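Uncharacterized protein (PDB 3B77) is of unknown function but carries a bacterial pleckstrin homology (PH) domain followed by a helical region that probably serves oligomerisation. Local coordinates at residues Lys15-Asp20 and Thr38-Phe43; Arg74-Glu79 and Ala117-Ala122; Pro67-Pro72 and Asn179-Gly184. All coordinates share one frame; numbering follows the deposited sequence.

Interaction 1. Residues Lys15-Asp20 and Thr38-Phe43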
ATOM      1  N   LYS A  15     -34.324 -19.562  59.956  1.00 90.62           N
ATOM      2  CA  LYS A  15     -35.696 -19.124  60.169  1.00 90.31           C
ATOM      3  C   LYS A  15     -36.106 -17.997  59.226  1.00 87.99           C
ATOM      4  O   LYS A  15     -37.255 -17.565  59.247  1.00 87.84           O
ATOM      5  CB  LYS A  15     -35.859 -18.594  61.600  1.00 91.30           C
ATOM      6  CG  LYS A  15     -35.446 -19.549  62.721  1.00 92.60           C
ATOM      7  CD  LYS A  15     -35.559 -18.855  64.092  1.00 93.41           C
ATOM      8  CE  LYS A  15     -35.063 -19.735  65.244  1.00 94.12           C
ATOM      9  NZ  LYS A  15     -33.633 -20.133  65.108  1.00 93.89           N
ATOM     10  N   ALA A  16     -35.169 -17.490  58.428  1.00 85.55           N
ATOM     11  CA  ALA A  16     -35.438 -16.360  57.531  1.00 82.94           C
ATOM     12  C   ALA A  16     -35.984 -16.822  56.201  1.00 80.74           C
ATOM     13  O   ALA A  16     -35.621 -17.892  55.711  1.00 79.11           O
ATOM     14  CB  ALA A  16     -34.171 -15.560  57.314  1.00 83.32           C
ATOM     15  N   ALA A  17     -36.845 -15.999  55.613  1.00 78.16           N
ATOM     16  CA  ALA A  17     -37.428 -16.294  54.307  1.00 77.45           C
ATOM     17  C   ALA A  17     -36.326 -16.500  53.246  1.00 76.98           C
ATOM     18  O   ALA A  17     -36.433 -17.369  52.387  1.00 76.53           O
ATOM     19  CB  ALA A  17     -38.393 -15.181  53.886  1.00 76.08           C
ATOM     20  N   ALA A  18     -35.259 -15.710  53.354  1.00 76.91           N
ATOM     21  CA  ALA A  18     -34.133 -15.747  52.432  1.00 76.81           C
ATOM     22  C   ALA A  18     -33.424 -17.112  52.349  1.00 76.62           C
ATOM     23  O   ALA A  18     -32.896 -17.459  51.306  1.00 76.81           O
ATOM     24  CB  ALA A  18     -33.139 -14.657  52.812  1.00 75.74           C
ATOM     25  N   ASP A  19     -33.434 -17.880  53.434  1.00 77.03           N
ATOM     26  CA  ASP A  19     -32.722 -19.162  53.494  1.00 77.73           C
ATOM     27  C   ASP A  19     -33.272 -20.177  52.496  1.00 77.70           C
ATOM     28  O   ASP A  19     -32.564 -21.075  52.075  1.00 77.75           O
ATOM     29  CB  ASP A  19     -32.794 -19.728  54.923  1.00 78.82           C
ATOM     30  CG  ASP A  19     -31.712 -20.782  55.224  1.00 79.80           C
ATOM     31  OD1 ASP A  19     -30.512 -20.449  55.193  1.00 81.43           O
ATOM     32  OD2 ASP A  19     -32.056 -21.937  55.565  1.00 82.72           O
ATOM     33  N   ASP A  20     -34.534 -20.029  52.112  1.00 78.21           N
ATOM     34  CA  ASP A  20     -35.143 -20.929  51.136  1.00 78.76           C
ATOM     35  C   ASP A  20     -34.563 -20.779  49.735  1.00 76.93           C
ATOM     36  O   ASP A  20     -34.632 -21.721  48.923  1.00 76.69           O
ATOM     37  CB  ASP A  20     -36.645 -20.692  51.078  1.00 80.67           C
ATOM     38  CG  ASP A  20     -37.353 -21.207  52.308  1.00 83.49           C
ATOM     39  OD1 ASP A  20     -36.998 -22.321  52.756  1.00 87.45           O
ATOM     40  OD2 ASP A  20     -38.259 -20.509  52.819  1.00 86.59           O
ATOM     41  N   THR A  38     -40.186  -4.602  55.064  1.00 79.27           N
ATOM     42  CA  THR A  38     -40.476  -4.715  53.637  1.00 78.74           C
ATOM     43  C   THR A  38     -39.427  -5.480  52.813  1.00 76.83           C
ATOM     44  O   THR A  38     -39.736  -6.010  51.756  1.00 76.70           O
ATOM     45  CB  THR A  38     -40.674  -3.292  53.015  1.00 79.36           C
ATOM     46  OG1 THR A  38     -39.641  -2.405  53.467  1.00 79.31           O
ATOM     47  CG2 THR A  38     -42.012  -2.709  53.427  1.00 80.38           C
ATOM     48  N   ASP A  39     -38.190  -5.535  53.285  1.00 75.10           N
ATOM     49  CA  ASP A  39     -37.114  -6.170  52.526  1.00 72.44           C
ATOM     50  C   ASP A  39     -36.318  -7.157  53.359  1.00 70.74           C
ATOM     51  O   ASP A  39     -36.385  -7.146  54.581  1.00 70.02           O
ATOM     52  CB  ASP A  39     -36.157  -5.105  51.975  1.00 72.57           C
ATOM     53  CG  ASP A  39     -36.827  -4.148  51.014  1.00 72.84           C
ATOM     54  OD1 ASP A  39     -37.486  -3.205  51.501  1.00 76.58           O
ATOM     55  OD2 ASP A  39     -36.670  -4.310  49.785  1.00 71.57           O
ATOM     56  N   GLU A  40     -35.562  -8.008  52.669  1.00 69.16           N
ATOM     57  CA  GLU A  40     -34.641  -8.944  53.297  1.00 68.28           C
ATOM     58  C   GLU A  40     -33.367  -8.996  52.433  1.00 66.22           C
ATOM     59  O   GLU A  40     -33.436  -9.321  51.251  1.00 65.79           O
ATOM     60  CB  GLU A  40     -35.294 -10.302  53.393  1.00 69.21           C
ATOM     61  CG  GLU A  40     -34.758 -11.147  54.519  1.00 71.50           C
ATOM     62  CD  GLU A  40     -35.666 -12.319  54.896  1.00 72.39           C
ATOM     63  OE1 GLU A  40     -36.868 -12.099  55.156  1.00 74.01           O
ATOM     64  OE2 GLU A  40     -35.162 -13.457  54.971  1.00 70.76           O
ATOM     65  N   TYR A  41     -32.227  -8.616  53.013  1.00 63.10           N
ATOM     66  CA  TYR A  41     -30.964  -8.506  52.286  1.00 60.59           C
ATOM     67  C   TYR A  41     -30.007  -9.583  52.776  1.00 59.68           C
ATOM     68  O   TYR A  41     -29.478  -9.497  53.868  1.00 59.39           O
ATOM     69  CB  TYR A  41     -30.348  -7.129  52.509  1.00 59.77           C
ATOM     70  CG  TYR A  41     -31.236  -5.990  52.108  1.00 59.29           C
ATOM     71  CD1 TYR A  41     -31.249  -5.518  50.819  1.00 59.18           C
ATOM     72  CD2 TYR A  41     -32.054  -5.372  53.033  1.00 61.05           C
ATOM     73  CE1 TYR A  41     -32.049  -4.465  50.455  1.00 60.16           C
ATOM     74  CE2 TYR A  41     -32.870  -4.314  52.686  1.00 60.16           C
ATOM     75  CZ  TYR A  41     -32.860  -3.863  51.397  1.00 60.76           C
ATOM     76  OH  TYR A  41     -33.661  -2.819  51.026  1.00 61.84           O
ATOM     77  N   CYS A  42     -29.753 -10.576  51.946  1.00 58.78           N
ATOM     78  CA  CYS A  42     -28.983 -11.744  52.349  1.00 57.98           C
ATOM     79  C   CYS A  42     -27.672 -11.767  51.609  1.00 57.12           C
ATOM     80  O   CYS A  42     -27.667 -11.867  50.399  1.00 57.93           O
ATOM     81  CB  CYS A  42     -29.809 -12.975  52.000  1.00 58.27           C
ATOM     82  SG  CYS A  42     -29.151 -14.540  52.464  1.00 60.07           S
ATOM     83  N   PHE A  43     -26.569 -11.622  52.341  1.00 56.56           N
ATOM     84  CA  PHE A  43     -25.226 -11.612  51.763  1.00 55.11           C
ATOM     85  C   PHE A  43     -24.571 -12.966  51.977  1.00 55.43           C
ATOM     86  O   PHE A  43     -24.273 -13.334  53.098  1.00 54.20           O
ATOM     87  CB  PHE A  43     -24.366 -10.530  52.402  1.00 54.71           C
ATOM     88  CG  PHE A  43     -24.866  -9.131  52.163  1.00 54.73           C
ATOM     89  CD1 PHE A  43     -25.840  -8.580  52.984  1.00 55.00           C
ATOM     90  CD2 PHE A  43     -24.360  -8.374  51.128  1.00 54.02           C
ATOM     91  CE1 PHE A  43     -26.292  -7.280  52.776  1.00 56.45           C
ATOM     92  CE2 PHE A  43     -24.785  -7.101  50.911  1.00 55.87           C
ATOM     93  CZ  PHE A  43     -25.761  -6.537  51.732  1.00 56.38           C
TER

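Interaction 2. Residues Arg74-Glu79 and Ala117-Ala122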
ATOM      1  N   ARG A  74     -19.356  -1.932  43.799  1.00 61.11           N
ATOM      2  CA  ARG A  74     -18.648  -0.688  43.584  1.00 62.11           C
ATOM      3  C   ARG A  74     -19.279   0.402  44.436  1.00 62.70           C
ATOM      4  O   ARG A  74     -20.437   0.303  44.836  1.00 61.83           O
ATOM      5  CB  ARG A  74     -18.765  -0.255  42.128  1.00 63.66           C
ATOM      6  CG  ARG A  74     -18.174  -1.178  41.121  1.00 67.10           C
ATOM      7  CD  ARG A  74     -18.394  -0.623  39.708  1.00 73.24           C
ATOM      8  NE  ARG A  74     -17.867  -1.530  38.674  1.00 77.04           N
ATOM      9  CZ  ARG A  74     -18.565  -2.445  37.983  1.00 78.59           C
ATOM     10  NH1 ARG A  74     -19.883  -2.626  38.163  1.00 81.27           N
ATOM     11  NH2 ARG A  74     -17.921  -3.210  37.099  1.00 78.67           N
ATOM     12  N   HIS A  75     -18.498   1.447  44.686  1.00 63.34           N
ATOM     13  CA  HIS A  75     -18.952   2.625  45.393  1.00 63.64           C
ATOM     14  C   HIS A  75     -19.555   2.324  46.743  1.00 62.64           C
ATOM     15  O   HIS A  75     -20.641   2.811  47.067  1.00 60.65           O
ATOM     16  CB  HIS A  75     -19.921   3.413  44.515  1.00 65.80           C
ATOM     17  CG  HIS A  75     -19.370   3.716  43.165  1.00 67.51           C
ATOM     18  ND1 HIS A  75     -18.323   4.589  42.979  1.00 70.63           N
ATOM     19  CD2 HIS A  75     -19.701   3.255  41.938  1.00 70.36           C
ATOM     20  CE1 HIS A  75     -18.032   4.658  41.691  1.00 71.67           C
ATOM     21  NE2 HIS A  75     -18.853   3.854  41.036  1.00 71.38           N
ATOM     22  N   VAL A  76     -18.818   1.542  47.532  1.00 62.03           N
ATOM     23  CA  VAL A  76     -19.240   1.185  48.870  1.00 61.86           C
ATOM     24  C   VAL A  76     -19.111   2.399  49.796  1.00 63.66           C
ATOM     25  O   VAL A  76     -18.017   2.942  49.965  1.00 63.47           O
ATOM     26  CB  VAL A  76     -18.435  -0.000  49.408  1.00 61.69           C
ATOM     27  CG1 VAL A  76     -18.864  -0.347  50.840  1.00 60.12           C
ATOM     28  CG2 VAL A  76     -18.613  -1.202  48.480  1.00 59.45           C
HETATM   29  N   MSE A  77     -20.246   2.815  50.370  1.00 66.23           N
HETATM   30  CA  MSE A  77     -20.331   3.953  51.284  1.00 67.98           C
HETATM   31  C   MSE A  77     -20.953   3.599  52.646  1.00 68.13           C
HETATM   32  O   MSE A  77     -21.653   2.598  52.800  1.00 66.54           O
HETATM   33  CB  MSE A  77     -21.207   5.042  50.676  1.00 70.46           C
HETATM   34  CG  MSE A  77     -20.778   5.538  49.328  1.00 72.23           C
HETATM   35 SE   MSE A  77     -19.137   6.625  49.417  0.75 79.03          SE
HETATM   36  CE  MSE A  77     -18.882   6.888  47.280  1.00 78.41           C
ATOM     37  N   PHE A  78     -20.719   4.469  53.619  1.00 68.72           N
ATOM     38  CA  PHE A  78     -21.299   4.309  54.946  1.00 70.36           C
ATOM     39  C   PHE A  78     -21.631   5.654  55.543  1.00 71.20           C
ATOM     40  O   PHE A  78     -20.974   6.647  55.252  1.00 70.62           O
ATOM     41  CB  PHE A  78     -20.359   3.545  55.880  1.00 70.76           C
ATOM     42  CG  PHE A  78     -21.001   3.139  57.153  1.00 70.73           C
ATOM     43  CD1 PHE A  78     -22.137   2.366  57.138  1.00 71.02           C
ATOM     44  CD2 PHE A  78     -20.489   3.541  58.371  1.00 71.51           C
ATOM     45  CE1 PHE A  78     -22.749   2.012  58.306  1.00 72.06           C
ATOM     46  CE2 PHE A  78     -21.097   3.170  59.544  1.00 71.02           C
ATOM     47  CZ  PHE A  78     -22.215   2.410  59.514  1.00 71.29           C
ATOM     48  N   GLU A  79     -22.667   5.678  56.363  1.00 72.96           N
ATOM     49  CA  GLU A  79     -23.135   6.903  56.964  1.00 75.72           C
ATOM     50  C   GLU A  79     -23.583   6.582  58.387  1.00 75.65           C
ATOM     51  O   GLU A  79     -24.401   5.683  58.586  1.00 74.45           O
ATOM     52  CB  GLU A  79     -24.280   7.453  56.117  1.00 77.11           C
ATOM     53  CG  GLU A  79     -24.777   8.855  56.485  1.00 80.30           C
ATOM     54  CD  GLU A  79     -25.742   9.416  55.440  1.00 81.66           C
ATOM     55  OE1 GLU A  79     -25.299   9.648  54.285  1.00 83.92           O
ATOM     56  OE2 GLU A  79     -26.940   9.612  55.779  1.00 85.85           O
ATOM     57  N   ALA A 117     -16.198  -5.510  54.666  1.00 58.17           N
ATOM     58  CA  ALA A 117     -16.252  -6.692  53.768  1.00 58.16           C
ATOM     59  C   ALA A 117     -16.522  -6.308  52.317  1.00 57.13           C
ATOM     60  O   ALA A 117     -15.776  -6.694  51.417  1.00 58.40           O
ATOM     61  CB  ALA A 117     -17.327  -7.705  54.247  1.00 56.57           C
ATOM     62  N   LEU A 118     -17.586  -5.534  52.108  1.00 56.12           N
ATOM     63  CA  LEU A 118     -17.977  -5.077  50.772  1.00 54.86           C
ATOM     64  C   LEU A 118     -16.880  -4.241  50.096  1.00 54.86           C
ATOM     65  O   LEU A 118     -16.593  -4.398  48.896  1.00 56.33           O
ATOM     66  CB  LEU A 118     -19.281  -4.285  50.858  1.00 54.50           C
ATOM     67  CG  LEU A 118     -20.515  -5.120  51.215  1.00 54.29           C
ATOM     68  CD1 LEU A 118     -21.781  -4.243  51.241  1.00 53.64           C
ATOM     69  CD2 LEU A 118     -20.647  -6.295  50.215  1.00 51.66           C
ATOM     70  N   LEU A 119     -16.246  -3.380  50.882  1.00 54.46           N
ATOM     71  CA  LEU A 119     -15.132  -2.532  50.437  1.00 53.73           C
ATOM     72  C   LEU A 119     -13.965  -3.416  49.918  1.00 53.91           C
ATOM     73  O   LEU A 119     -13.365  -3.155  48.882  1.00 55.42           O
ATOM     74  CB  LEU A 119     -14.702  -1.686  51.641  1.00 53.30           C
ATOM     75  CG  LEU A 119     -14.233  -0.238  51.643  1.00 53.66           C
ATOM     76  CD1 LEU A 119     -15.142   0.715  50.872  1.00 53.26           C
ATOM     77  CD2 LEU A 119     -14.161   0.193  53.131  1.00 53.24           C
ATOM     78  N   ALA A 120     -13.683  -4.487  50.641  1.00 54.47           N
ATOM     79  CA  ALA A 120     -12.640  -5.426  50.289  1.00 54.62           C
ATOM     80  C   ALA A 120     -13.012  -6.206  49.028  1.00 55.34           C
ATOM     81  O   ALA A 120     -12.170  -6.430  48.157  1.00 57.53           O
ATOM     82  CB  ALA A 120     -12.406  -6.368  51.453  1.00 53.54           C
ATOM     83  N   ILE A 121     -14.277  -6.603  48.922  1.00 55.46           N
ATOM     84  CA  ILE A 121     -14.763  -7.312  47.716  1.00 55.08           C
ATOM     85  C   ILE A 121     -14.646  -6.401  46.492  1.00 54.91           C
ATOM     86  O   ILE A 121     -14.093  -6.802  45.483  1.00 54.93           O
ATOM     87  CB  ILE A 121     -16.242  -7.799  47.883  1.00 54.39           C
ATOM     88  CG1 ILE A 121     -16.347  -8.842  49.003  1.00 54.12           C
ATOM     89  CG2 ILE A 121     -16.785  -8.402  46.570  1.00 54.48           C
ATOM     90  CD1 ILE A 121     -17.785  -9.204  49.346  1.00 53.62           C
ATOM     91  N   ALA A 122     -15.171  -5.176  46.588  1.00 55.33           N
ATOM     92  CA  ALA A 122     -15.088  -4.220  45.477  1.00 55.36           C
ATOM     93  C   ALA A 122     -13.647  -4.087  44.989  1.00 56.45           C
ATOM     94  O   ALA A 122     -13.387  -4.039  43.787  1.00 56.60           O
ATOM     95  CB  ALA A 122     -15.624  -2.849  45.898  1.00 53.58           C
TER

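Interaction 3. Residues Pro67-Pro72 and Asn179-Gly184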
ATOM      1  N   PRO A  67     -25.139 -12.698  41.717  1.00 57.23           N
ATOM      2  CA  PRO A  67     -23.848 -13.330  41.984  1.00 57.65           C
ATOM      3  C   PRO A  67     -22.736 -12.325  41.762  1.00 57.30           C
ATOM      4  O   PRO A  67     -22.753 -11.609  40.763  1.00 57.42           O
ATOM      5  CB  PRO A  67     -23.780 -14.456  40.936  1.00 57.26           C
ATOM      6  CG  PRO A  67     -25.207 -14.708  40.560  1.00 56.92           C
ATOM      7  CD  PRO A  67     -25.827 -13.344  40.582  1.00 57.17           C
ATOM      8  N   TYR A  68     -21.801 -12.252  42.697  1.00 57.88           N
ATOM      9  CA  TYR A  68     -20.741 -11.234  42.636  1.00 58.51           C
ATOM     10  C   TYR A  68     -19.988 -11.306  41.314  1.00 59.84           C
ATOM     11  O   TYR A  68     -19.659 -10.252  40.720  1.00 60.31           O
ATOM     12  CB  TYR A  68     -19.750 -11.395  43.804  1.00 57.94           C
ATOM     13  CG  TYR A  68     -20.416 -11.421  45.164  1.00 56.88           C
ATOM     14  CD1 TYR A  68     -21.342 -10.444  45.526  1.00 56.86           C
ATOM     15  CD2 TYR A  68     -20.116 -12.408  46.079  1.00 55.29           C
ATOM     16  CE1 TYR A  68     -21.961 -10.466  46.777  1.00 56.81           C
ATOM     17  CE2 TYR A  68     -20.704 -12.436  47.316  1.00 55.85           C
ATOM     18  CZ  TYR A  68     -21.633 -11.473  47.673  1.00 56.89           C
ATOM     19  OH  TYR A  68     -22.233 -11.532  48.912  1.00 56.50           O
ATOM     20  N   ALA A  69     -19.744 -12.554  40.873  1.00 59.93           N
ATOM     21  CA  ALA A  69     -19.030 -12.855  39.615  1.00 60.19           C
ATOM     22  C   ALA A  69     -19.611 -12.174  38.390  1.00 59.24           C
ATOM     23  O   ALA A  69     -18.874 -11.877  37.489  1.00 62.43           O
ATOM     24  CB  ALA A  69     -18.952 -14.354  39.382  1.00 57.53           C
ATOM     25  N   HIS A  70     -20.914 -11.947  38.348  1.00 60.54           N
ATOM     26  CA  HIS A  70     -21.557 -11.296  37.206  1.00 61.49           C
ATOM     27  C   HIS A  70     -22.038  -9.900  37.535  1.00 62.00           C
ATOM     28  O   HIS A  70     -22.387  -9.141  36.631  1.00 62.63           O
ATOM     29  CB  HIS A  70     -22.746 -12.128  36.716  1.00 62.81           C
ATOM     30  CG  HIS A  70     -22.380 -13.536  36.378  1.00 65.51           C
ATOM     31  ND1 HIS A  70     -21.443 -13.845  35.412  1.00 68.25           N
ATOM     32  CD2 HIS A  70     -22.796 -14.718  36.895  1.00 67.98           C
ATOM     33  CE1 HIS A  70     -21.291 -15.158  35.353  1.00 69.02           C
ATOM     34  NE2 HIS A  70     -22.098 -15.713  36.242  1.00 70.32           N
ATOM     35  N   TYR A  71     -22.113  -9.568  38.826  1.00 62.79           N
ATOM     36  CA  TYR A  71     -22.544  -8.238  39.263  1.00 61.62           C
ATOM     37  C   TYR A  71     -21.524  -7.699  40.247  1.00 61.56           C
ATOM     38  O   TYR A  71     -21.593  -7.979  41.428  1.00 62.43           O
ATOM     39  CB  TYR A  71     -23.918  -8.307  39.916  1.00 61.58           C
ATOM     40  CG  TYR A  71     -24.987  -8.822  39.011  1.00 60.67           C
ATOM     41  CD1 TYR A  71     -25.646  -7.977  38.159  1.00 61.89           C
ATOM     42  CD2 TYR A  71     -25.325 -10.146  39.002  1.00 61.06           C
ATOM     43  CE1 TYR A  71     -26.615  -8.432  37.318  1.00 61.64           C
ATOM     44  CE2 TYR A  71     -26.292 -10.617  38.168  1.00 60.81           C
ATOM     45  CZ  TYR A  71     -26.929  -9.759  37.315  1.00 61.48           C
ATOM     46  OH  TYR A  71     -27.918 -10.219  36.450  1.00 62.96           O
ATOM     47  N   PRO A  72     -20.550  -6.944  39.755  1.00 61.73           N
ATOM     48  CA  PRO A  72     -19.551  -6.332  40.637  1.00 61.50           C
ATOM     49  C   PRO A  72     -20.044  -5.261  41.625  1.00 60.15           C
ATOM     50  O   PRO A  72     -20.948  -4.459  41.314  1.00 59.53           O
ATOM     51  CB  PRO A  72     -18.571  -5.689  39.652  1.00 61.72           C
ATOM     52  CG  PRO A  72     -18.837  -6.371  38.341  1.00 61.95           C
ATOM     53  CD  PRO A  72     -20.279  -6.646  38.342  1.00 61.94           C
ATOM     54  N   ASN A 179     -12.335 -13.285  37.586  1.00 63.37           N
ATOM     55  CA  ASN A 179     -13.763 -13.138  37.887  1.00 63.79           C
ATOM     56  C   ASN A 179     -14.113 -14.206  38.903  1.00 63.81           C
ATOM     57  O   ASN A 179     -14.940 -15.072  38.614  1.00 64.58           O
ATOM     58  CB  ASN A 179     -14.647 -13.389  36.676  1.00 63.89           C
ATOM     59  CG  ASN A 179     -14.499 -12.361  35.634  1.00 63.96           C
ATOM     60  OD1 ASN A 179     -14.922 -11.217  35.805  1.00 63.73           O
ATOM     61  ND2 ASN A 179     -13.965 -12.773  34.498  1.00 64.16           N
ATOM     62  N   GLN A 180     -13.502 -14.160  40.083  1.00 63.57           N
ATOM     63  CA  GLN A 180     -13.761 -15.188  41.084  1.00 63.18           C
ATOM     64  C   GLN A 180     -15.222 -15.207  41.552  1.00 63.24           C
ATOM     65  O   GLN A 180     -15.918 -14.185  41.573  1.00 62.74           O
ATOM     66  CB  GLN A 180     -12.761 -15.113  42.231  1.00 62.75           C
ATOM     67  CG  GLN A 180     -13.034 -14.171  43.360  1.00 63.76           C
ATOM     68  CD  GLN A 180     -11.863 -14.159  44.402  1.00 64.65           C
ATOM     69  OE1 GLN A 180     -10.672 -14.050  44.036  1.00 65.04           O
ATOM     70  NE2 GLN A 180     -12.208 -14.263  45.693  1.00 62.46           N
ATOM     71  N   LYS A 181     -15.694 -16.394  41.885  1.00 62.94           N
ATOM     72  CA  LYS A 181     -17.093 -16.580  42.254  1.00 64.43           C
ATOM     73  C   LYS A 181     -17.347 -16.406  43.746  1.00 63.22           C
ATOM     74  O   LYS A 181     -18.350 -15.813  44.149  1.00 62.01           O
ATOM     75  CB  LYS A 181     -17.562 -17.974  41.789  1.00 65.88           C
ATOM     76  CG  LYS A 181     -17.960 -17.969  40.327  1.00 68.94           C
ATOM     77  CD  LYS A 181     -17.953 -19.329  39.663  1.00 73.72           C
ATOM     78  CE  LYS A 181     -18.844 -19.301  38.376  1.00 77.65           C
ATOM     79  NZ  LYS A 181     -18.851 -17.959  37.648  1.00 81.19           N
ATOM     80  N   ASP A 182     -16.399 -16.902  44.534  1.00 61.59           N
ATOM     81  CA  ASP A 182     -16.526 -17.013  45.963  1.00 62.24           C
ATOM     82  C   ASP A 182     -15.705 -15.962  46.741  1.00 61.83           C
ATOM     83  O   ASP A 182     -14.501 -15.804  46.546  1.00 62.11           O
ATOM     84  CB  ASP A 182     -16.082 -18.426  46.358  1.00 63.30           C
ATOM     85  CG  ASP A 182     -16.581 -18.839  47.684  1.00 63.51           C
ATOM     86  OD1 ASP A 182     -16.753 -17.996  48.574  1.00 69.27           O
ATOM     87  OD2 ASP A 182     -16.795 -20.038  47.842  1.00 67.85           O
ATOM     88  N   PHE A 183     -16.387 -15.292  47.662  1.00 61.53           N
ATOM     89  CA  PHE A 183     -15.829 -14.239  48.476  1.00 59.92           C
ATOM     90  C   PHE A 183     -16.170 -14.506  49.932  1.00 60.61           C
ATOM     91  O   PHE A 183     -16.290 -13.569  50.739  1.00 60.90           O
ATOM     92  CB  PHE A 183     -16.416 -12.896  48.030  1.00 58.78           C
ATOM     93  CG  PHE A 183     -15.869 -12.398  46.709  1.00 57.76           C
ATOM     94  CD1 PHE A 183     -14.684 -11.693  46.661  1.00 55.57           C
ATOM     95  CD2 PHE A 183     -16.557 -12.620  45.521  1.00 57.71           C
ATOM     96  CE1 PHE A 183     -14.190 -11.253  45.475  1.00 56.27           C
ATOM     97  CE2 PHE A 183     -16.065 -12.148  44.322  1.00 56.86           C
ATOM     98  CZ  PHE A 183     -14.882 -11.467  44.304  1.00 56.55           C
ATOM     99  N   GLY A 184     -16.333 -15.780  50.276  1.00 60.30           N
ATOM    100  CA  GLY A 184     -16.621 -16.143  51.651  1.00 60.74           C
ATOM    101  C   GLY A 184     -15.533 -15.679  52.608  1.00 61.12           C
ATOM    102  O   GLY A 184     -15.822 -15.127  53.669  1.00 61.91           O
TER
HETATM  103  O   HOH W   1     -20.403 -15.158  42.500  1.00 52.99           O

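Interaction 1. Residues Lys15-Asp20 and Thr38-Phe43
Glu40 reaches from its strand into the backbone of the 15-20 loop. Its CG lies anti to the backbone N (chi1 -154°) and the chain runs on extended, carrying the carboxylate in among Ala16, Ala17 and Ala18. OE2 accepts the one hydrogen bond of the contact, from Ala18 N at 2.8 Å and with an N-H...O angle of 159°. The donor comes from above the carboxylate plane, 45° out of it. Ala17 N also lies close to OE2, at 3.1 Å, but its angle is too poor for a bond. Around this oxygen sit the methyls of Ala16, at 3.3 Å from CB to OE2, and of Ala18, while Ala17 CB lies beside OE1. The carboxylate is buried, and the bond from Ala18 N, at the start of a helical turn, would probably ease its negative charge. Tyr41 points away, to the other face of the sheet, where it stacks on His50 and touches Tyr99 and Ile101 of strand 97-104. Cys42 turns back to the loop: its CB meets Ala18 CB at 3.8 Å, with SG alongside. Leu33 and Leu51, on the flanking strands, add apolar contacts around Glu40 and the alanines. Residues 17-20 have helical backbone angles, and this turn is laid over one face of the first antiparallel sheet of the PH domain, with alternate residues of strand 39-44 facing it.

Interaction 2. Residues Arg74-Glu79 and Ala117-Ala122
Leu118 O takes the regular helix bond from Ala122 N, at 2.8 Å, and the same carbonyl oxygen is touched by a methyl of the facing strand, Val76 CG2, at 3.8 Å. No hydrogen bond joins strand to helix; the contact is apolar and gathers on Val76. With CG1 anti to the backbone N (chi1 178°), both methyls of Val76 face the helix and straddle Leu118 CB, which lies 4.0 Å from CG1 and as far from CG2. The two side chains cross at about a right angle. Further along the helix, Val76 CG2 meets Ala122 CB at 4.3 Å. Leu119 starts off to one side, but its end swings back: CD1 packs on Val76 CB at 3.7 Å and also touches the carbonyl oxygen of Val76. An alanine in place of Val76 would keep CB against Leu119 CD1 but would probably open a gap where CG1 and CG2 now flank Leu118 CB and CG2 meets Ala122 CB. At the start of the strand, Arg74 CA approaches Ala122 CB at 4.4 Å. His75 has left-handed backbone angles, which break the alternation, and the side chains of Arg74 and His75 both point away from the helix. Leu118 also packs on Ile73 and Phe92 of the sheet and on Tyr187 of helix 184-191. Phe78 and Glu79 pair with a strand of a third subunit, so the sheet continues across that interface. Strand and helix run nearly antiparallel, their local axes at 162° and 8.4 Å apart at closest approach: this is the helix after the last strand, which closes off one end of the two-sheet sandwich, as the C-terminal helix of a PH domain does.

Interaction 3. Residues Pro67-Pro72 and Asn179-Gly184
The turn between the two sheets of the PH domain, through Tyr68 and Ala69, packs on the loop that leads into helix 184-191, through Lys181 and Phe183. Phe183 is the N-cap residue of that helix, and an Asx turn, with Asp182 OD1 accepting from Gly184 N at 2.8 Å, shapes the helix start. The rings of Phe183 and Tyr68 slide past each other in opposite directions, planes at 80° and centroids 5.8 Å apart, and they come closest where Tyr68 CD2 meets Phe183 CD2 at 3.6 Å. Gln180 NE2 lies over a face of the Phe183 ring, toward the rim, and donates to Asp182 O, which folds the side chain back on its own loop. Ala69 faces the backbone of this loop: its CB sits 3.7 Å from Gln180 O and 3.9 Å from Lys181 CG. A water bridges the two backbones, accepting from Ala69 N at 3.1 Å and donating to Lys181 O at 2.7 Å. The Lys181 chain bends at its end (chi4 33°), and NZ comes to 4.2 Å from His70 NE2; its salt bridge is with Glu127 of the second subunit. Pro67 O accepts from both His70 N and Tyr71 N, which holds the first turn tightly curled. Tyr126 of the second subunit meets the His70 ring edge-to-face, so both segments also border another chain. Within the chain, Tyr68 OH bonds to Thr44 O, at the end of strand 39-44, and to Tyr187 OH on helix 184-191, Phe183 pairs by backbone with Asn45, and Asn179 and Pro72 rest on helix 108-146 through Gln129, Leu132 and Gln125.

In the fold
From the N terminus, interaction 1 closes first: the loop after strand 6-7 is laid on strand 39-44, closing a loop that holds strand 30-35, over one face of the first sheet. It is complete before the other two begin. Residues 67-72 then open interaction 3, whose partner comes only after the second sheet and both long helices, so it joins the PH domain to the C-terminal region. Interaction 2 is nested inside that large loop and ties strand 73-79 to helix 108-146. None of the three cross, yet all touch: Phe43 packs on Leu118 and approaches Tyr68 OH, and Ile121 packs on Phe183, bringing both sheets, helix 108-146 and the start of helix 184-191 together.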